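Aminotransferase (Paracoccus denitrificans, PDB 4GRX) probably transfers amino groups between amines and keto acids with pyridoxal 5'-phosphate as cofactor, as a class III omega-aminotransferase. Local coordinates at residues V115-N120 against N279-L284; E359-L364 against I387-A392. All blocks are in the same frame, centred on the assembly; numbering follows the deposited sequence.

Following the chain from the N terminus, contact 1 comes first: the loop 115-120, after helix 103-115, is met 159 residues later by 279-284, closing a long loop that takes in five strands of the seven-stranded sheet, 122-126, 154-158, 188-191, 229-234 and 265-268. Contact 2 follows in series, neither nested nor crossed with the first, and closes a short loop of 22 residues, holding the rest of helix 357-375 and most of strand 381-387, by bringing the helix against the turn before strand 390-395. Their centres lie about 18 Å apart, yet Arg362 NH1 packs 3.7 Å from Asn279 CA and hydrogen-bonds to Gly278 O, just before 279-284.

Contact 1. Residues V115-N120 against N279-L284; sequences VSPFDN and NTWGCL. With NA (sodium ion), chain E.
A single indole-to-carbonyl hydrogen bond, backed by apolar packing, joins Val115 to Trp281 where helix 103-115 ends beside the start of helix 282-285, in a class III aminotransferase, one of the fold type I PLP-dependent enzymes. Trp281 is the N-cap residue of the latter helix. Its NE1-H donates a hydrogen bond to Val115 O at 2.8 Å, nearly straight (169°), with the oxygen close to the indole plane. Tryptophan suits the place because one side chain brings both a donor and broad apolar faces. The ring edge meets the carbonyl, while Pro117 CD lies over one face, 3.5 Å from Trp281 CD1. The CB of Trp281 points toward 115-120, and chi1 of -56° places CG anti to its own carbonyl carbon. An alanine here would probably leave Val115 O without its indole donor and open a gap beside Pro117. Farther along the proline ring, CG touches Cys283 SG at 4.3 Å; the backbone N-H groups of Gly282 and Cys283 bond to the carboxylate of Glu269, which is likely to steady this helix start.

On the other side of the 115-120 loop sits a sodium ion. Ser116 O and Phe118 O bind it together with a water and the carbonyl oxygens of Val113 and Glu114, so the chain leaving helix 103-115 wraps round the metal. Between these two ligands Pro117 restricts the backbone, and Ser116 forms an ST turn: its OG accepts a hydrogen bond from Phe118 N at 3.0 Å, two residues on.

Contact 2. Residues E359-L364 against I387-A392; sequences ENVRRL and IGFMWA
Gly388 and Phe389 press against Val361 of helix 357-375 from the tip of a beta hairpin, where a type II' turn from Ile387 to Met390 links strands 381-387 and 390-395. Ile387 opens the turn, and its backbone pairs with Met390 in both directions. Gly388 comes next with a positive phi of 50°, which glycine adopts readily and the type II' turn calls for; it also packs on the helix, its CA 3.9 Å from Val361 CG1.

Phe389 carries most of the contact. Its ring reaches the helix with one face under Val361 CA, a CH-pi contact 4.1 Å from the ring centroid, and both valine methyls touch it, Val361 CG1 coming 3.7 Å from Phe389 CD1. The branched valine suits this place because it sets two methyls against the ring. Leu364, one turn on, meets the ring edge instead, its CB 3.7 Å from Phe389 CE1. Phe368 joins the same ring edge-to-face, and Met446 of helix 443-463 packs on it too, so the hairpin tip is held between two helices.

After Met390, whose side chain reaches Val237 and Arg276, Trp391 folds its indole back over the turn: NE1 donates to Gly388 O from above the carbonyl plane, at a modelled length too short to trust, and Ile387 N lies 3.5 Å above the plane of the Trp391 ring, over its centre.

Contact 1. Residues V115-N120 against N279-L284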
loop_
_atom_site.group_PDB
_atom_site.type_symbol
_atom_site.label_atom_id
_atom_site.label_comp_id
_atom_site.label_asym_id
_atom_site.label_seq_id
_atom_site.Cartn_x
_atom_site.Cartn_y
_atom_site.Cartn_z
ATOM N N VAL A 115 14.283 -16.591 -10.262
ATOM C CA VAL A 115 15.355 -15.579 -10.136
ATOM C C VAL A 115 15.820 -15.372 -8.691
ATOM O O VAL A 115 16.876 -14.789 -8.446
ATOM C CB VAL A 115 14.961 -14.202 -10.734
ATOM C CG1 VAL A 115 14.609 -14.325 -12.209
ATOM C CG2 VAL A 115 13.811 -13.564 -9.962
ATOM N N SER A 116 15.010 -15.838 -7.744
ATOM C CA SER A 116 15.332 -15.742 -6.334
ATOM C C SER A 116 16.449 -16.730 -6.068
ATOM O O SER A 116 16.625 -17.665 -6.841
ATOM C CB SER A 116 14.101 -16.067 -5.474
ATOM O OG SER A 116 14.108 -17.411 -5.010
ATOM N N PRO A 117 17.212 -16.529 -4.986
ATOM C CA PRO A 117 18.227 -17.514 -4.606
ATOM C C PRO A 117 17.669 -18.839 -4.065
ATOM O O PRO A 117 18.419 -19.803 -3.946
ATOM C CB PRO A 117 19.025 -16.793 -3.513
ATOM C CG PRO A 117 18.098 -15.730 -2.986
ATOM C CD PRO A 117 17.293 -15.303 -4.168
ATOM N N PHE A 118 16.378 -18.894 -3.750
ATOM C CA PHE A 118 15.779 -20.100 -3.152
ATOM C C PHE A 118 15.496 -21.189 -4.192
ATOM O O PHE A 118 15.165 -20.870 -5.345
ATOM C CB PHE A 118 14.471 -19.751 -2.427
ATOM C CG PHE A 118 14.558 -18.540 -1.524
ATOM C CD1 PHE A 118 15.511 -18.469 -0.507
ATOM C CD2 PHE A 118 13.663 -17.490 -1.675
ATOM C CE1 PHE A 118 15.584 -17.371 0.323
ATOM C CE2 PHE A 118 13.727 -16.384 -0.842
ATOM C CZ PHE A 118 14.690 -16.326 0.161
ATOM N N ASP A 119 15.599 -22.461 -3.800
ATOM C CA ASP A 119 15.258 -23.557 -4.737
ATOM C C ASP A 119 13.771 -23.679 -5.061
ATOM O O ASP A 119 13.404 -24.006 -6.185
ATOM C CB ASP A 119 15.815 -24.912 -4.279
ATOM C CG ASP A 119 17.256 -25.123 -4.711
ATOM O OD1 ASP A 119 17.919 -24.126 -5.089
ATOM O OD2 ASP A 119 17.727 -26.283 -4.677
ATOM N N ASN A 120 12.931 -23.438 -4.062
ATOM C CA ASN A 120 11.488 -23.347 -4.246
ATOM C C ASN A 120 10.956 -22.365 -3.211
ATOM O O ASN A 120 11.708 -21.929 -2.332
ATOM C CB ASN A 120 10.823 -24.718 -4.092
ATOM C CG ASN A 120 11.041 -25.310 -2.719
ATOM O OD1 ASN A 120 10.410 -24.897 -1.747
ATOM N ND2 ASN A 120 11.950 -26.270 -2.626
ATOM N N ASN A 279 24.557 -7.257 -8.601
ATOM C CA ASN A 279 23.966 -8.598 -8.696
ATOM C C ASN A 279 22.470 -8.582 -8.656
ATOM O O ASN A 279 21.883 -7.531 -8.436
ATOM C CB ASN A 279 24.453 -9.473 -7.555
ATOM C CG ASN A 279 25.812 -10.036 -7.830
ATOM O OD1 ASN A 279 26.798 -9.597 -7.240
ATOM N ND2 ASN A 279 25.886 -10.973 -8.773
ATOM N N THR A 280 21.846 -9.742 -8.836
ATOM C CA THR A 280 20.389 -9.824 -8.842
ATOM C C THR A 280 19.816 -9.497 -7.455
ATOM O O THR A 280 18.684 -9.020 -7.329
ATOM C CB THR A 280 19.917 -11.208 -9.305
ATOM O OG1 THR A 280 20.596 -11.549 -10.516
ATOM C CG2 THR A 280 18.402 -11.242 -9.541
ATOM N N TRP A 281 20.612 -9.748 -6.419
ATOM C CA TRP A 281 20.191 -9.509 -5.054
ATOM C C TRP A 281 21.351 -9.043 -4.266
ATOM O O TRP A 281 22.481 -9.469 -4.507
ATOM C CB TRP A 281 19.644 -10.785 -4.419
ATOM C CG TRP A 281 18.513 -11.393 -5.196
ATOM C CD1 TRP A 281 18.542 -12.547 -5.976
ATOM C CD2 TRP A 281 17.144 -10.884 -5.318
ATOM N NE1 TRP A 281 17.315 -12.786 -6.542
ATOM C CE2 TRP A 281 16.432 -11.825 -6.195
ATOM C CE3 TRP A 281 16.460 -9.783 -4.813
ATOM C CZ2 TRP A 281 15.101 -11.647 -6.539
ATOM C CZ3 TRP A 281 15.113 -9.623 -5.162
ATOM C CH2 TRP A 281 14.454 -10.534 -6.002
ATOM N N GLY A 282 21.066 -8.180 -3.292
ATOM C CA GLY A 282 22.062 -7.751 -2.321
ATOM C C GLY A 282 22.647 -8.901 -1.517
ATOM O O GLY A 282 23.845 -8.899 -1.211
ATOM N N CYS A 283 21.818 -9.891 -1.193
ATOM C CA CYS A 283 22.289 -11.065 -0.471
ATOM C C CYS A 283 23.199 -11.980 -1.316
ATOM O O CYS A 283 24.010 -12.732 -0.775
ATOM C CB CYS A 283 21.122 -11.833 0.153
ATOM S SG CYS A 283 19.863 -12.394 -1.012
ATOM N N LEU A 284 23.082 -11.915 -2.636
ATOM C CA LEU A 284 24.106 -12.510 -3.481
ATOM C C LEU A 284 25.422 -11.752 -3.305
ATOM O O LEU A 284 26.446 -12.372 -3.038
ATOM C CB LEU A 284 23.686 -12.562 -4.959
ATOM C CG LEU A 284 22.499 -13.480 -5.292
ATOM C CD1 LEU A 284 22.048 -13.325 -6.741
ATOM C CD2 LEU A 284 22.767 -14.942 -4.958
HETATM NA NA NA E . 15.422 -19.811 -7.316
HETATM O O HOH W 1 17.557 -20.015 -7.929
#

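Contact 2. Residues E359-L364 against I387-A392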
loop_
_atom_site.group_PDB
_atom_site.type_symbol
_atom_site.label_atom_id
_atom_site.label_comp_id
_atom_site.label_asym_id
_atom_site.label_seq_id
_atom_site.Cartn_x
_atom_site.Cartn_y
_atom_site.Cartn_z
ATOM N N GLU A 359 24.165 -5.611 -16.440
ATOM C CA GLU A 359 25.565 -5.706 -16.857
ATOM C C GLU A 359 26.176 -4.320 -17.002
ATOM O O GLU A 359 27.334 -4.104 -16.631
ATOM C CB GLU A 359 25.755 -6.535 -18.136
ATOM C CG GLU A 359 27.216 -6.731 -18.564
ATOM C CD GLU A 359 28.041 -7.604 -17.614
ATOM O OE1 GLU A 359 27.796 -7.616 -16.386
ATOM O OE2 GLU A 359 28.964 -8.296 -18.090
ATOM N N ASN A 360 25.387 -3.375 -17.504
ATOM C CA ASN A 360 25.824 -1.977 -17.582
ATOM C C ASN A 360 26.287 -1.411 -16.225
ATOM O O ASN A 360 27.235 -0.621 -16.167
ATOM C CB ASN A 360 24.732 -1.107 -18.198
ATOM C CG ASN A 360 25.266 0.200 -18.746
ATOM O OD1 ASN A 360 26.088 0.211 -19.665
ATOM N ND2 ASN A 360 24.787 1.313 -18.199
ATOM N N VAL A 361 25.636 -1.846 -15.146
ATOM C CA VAL A 361 26.005 -1.435 -13.789
ATOM C C VAL A 361 27.365 -2.007 -13.406
ATOM O O VAL A 361 28.235 -1.281 -12.916
ATOM C CB VAL A 361 24.950 -1.875 -12.744
ATOM C CG1 VAL A 361 25.430 -1.604 -11.321
ATOM C CG2 VAL A 361 23.622 -1.183 -13.000
ATOM N N ARG A 362 27.542 -3.310 -13.624
ATOM C CA ARG A 362 28.793 -3.970 -13.284
ATOM C C ARG A 362 29.932 -3.312 -14.040
ATOM O O ARG A 362 30.983 -3.063 -13.463
ATOM C CB ARG A 362 28.730 -5.461 -13.598
ATOM C CG ARG A 362 28.137 -6.310 -12.491
ATOM C CD ARG A 362 28.178 -7.801 -12.839
ATOM N NE ARG A 362 27.097 -8.203 -13.747
ATOM C CZ ARG A 362 25.829 -8.426 -13.383
ATOM N NH1 ARG A 362 25.440 -8.273 -12.114
ATOM N NH2 ARG A 362 24.933 -8.791 -14.294
ATOM N N ARG A 363 29.695 -3.011 -15.318
ATOM C CA ARG A 363 30.696 -2.415 -16.224
ATOM C C ARG A 363 31.146 -0.989 -15.846
ATOM O O ARG A 363 32.310 -0.629 -16.031
ATOM C CB ARG A 363 30.150 -2.407 -17.655
ATOM C CG ARG A 363 31.201 -2.316 -18.756
ATOM C CD ARG A 363 30.655 -1.664 -20.028
ATOM N NE ARG A 363 29.200 -1.812 -20.113
ATOM C CZ ARG A 363 28.475 -1.740 -21.230
ATOM N NH1 ARG A 363 29.057 -1.521 -22.416
ATOM N NH2 ARG A 363 27.153 -1.899 -21.156
ATOM N N LEU A 364 30.220 -0.181 -15.329
ATOM C CA LEU A 364 30.495 1.237 -15.113
ATOM C C LEU A 364 30.774 1.590 -13.659
ATOM O O LEU A 364 31.137 2.731 -13.362
ATOM C CB LEU A 364 29.375 2.108 -15.700
ATOM C CG LEU A 364 29.261 2.027 -17.233
ATOM C CD1 LEU A 364 27.974 2.660 -17.738
ATOM C CD2 LEU A 364 30.472 2.634 -17.940
ATOM N N ILE A 387 28.451 1.030 -3.783
ATOM C CA ILE A 387 28.756 -0.125 -4.614
ATOM C C ILE A 387 27.864 -0.081 -5.863
ATOM O O ILE A 387 26.787 0.534 -5.836
ATOM C CB ILE A 387 28.570 -1.427 -3.798
ATOM C CG1 ILE A 387 29.200 -2.630 -4.513
ATOM C CG2 ILE A 387 27.097 -1.627 -3.405
ATOM C CD1 ILE A 387 29.446 -3.818 -3.607
ATOM N N GLY A 388 28.311 -0.714 -6.951
ATOM C CA GLY A 388 27.535 -0.767 -8.187
ATOM C C GLY A 388 27.049 0.609 -8.594
ATOM O O GLY A 388 27.849 1.519 -8.775
ATOM N N PHE A 389 25.738 0.766 -8.723
ATOM C CA PHE A 389 25.157 2.071 -9.055
ATOM C C PHE A 389 24.400 2.689 -7.881
ATOM O O PHE A 389 23.309 3.251 -8.058
ATOM C CB PHE A 389 24.230 1.954 -10.264
ATOM C CG PHE A 389 24.891 2.249 -11.578
ATOM C CD1 PHE A 389 26.241 1.962 -11.787
ATOM C CD2 PHE A 389 24.149 2.795 -12.626
ATOM C CE1 PHE A 389 26.839 2.226 -13.009
ATOM C CE2 PHE A 389 24.737 3.055 -13.850
ATOM C CZ PHE A 389 26.088 2.768 -14.045
ATOM N N MET A 390 24.963 2.575 -6.679
ATOM C CA MET A 390 24.423 3.271 -5.520
ATOM C C MET A 390 25.555 3.805 -4.651
ATOM O O MET A 390 26.434 3.056 -4.217
ATOM C CB MET A 390 23.433 2.391 -4.750
ATOM C CG MET A 390 24.012 1.161 -4.082
ATOM S SD MET A 390 22.740 0.110 -3.362
ATOM C CE MET A 390 21.966 1.161 -2.125
ATOM N N TRP A 391 25.553 5.117 -4.440
ATOM C CA TRP A 391 26.714 5.810 -3.869
ATOM C C TRP A 391 26.326 7.014 -3.069
ATOM O O TRP A 391 25.248 7.607 -3.285
ATOM C CB TRP A 391 27.656 6.240 -4.981
ATOM C CG TRP A 391 28.246 5.082 -5.747
ATOM C CD1 TRP A 391 27.762 4.506 -6.912
ATOM C CD2 TRP A 391 29.450 4.300 -5.405
ATOM N NE1 TRP A 391 28.550 3.456 -7.303
ATOM C CE2 TRP A 391 29.579 3.277 -6.444
ATOM C CE3 TRP A 391 30.393 4.343 -4.382
ATOM C CZ2 TRP A 391 30.617 2.350 -6.439
ATOM C CZ3 TRP A 391 31.435 3.404 -4.385
ATOM C CH2 TRP A 391 31.541 2.432 -5.385
ATOM N N ALA A 392 27.200 7.383 -2.131
ATOM C CA ALA A 392 27.018 8.602 -1.347
ATOM C C ALA A 392 28.323 9.287 -0.924
ATOM O O ALA A 392 29.335 8.632 -0.645
ATOM C CB ALA A 392 26.133 8.352 -0.143
#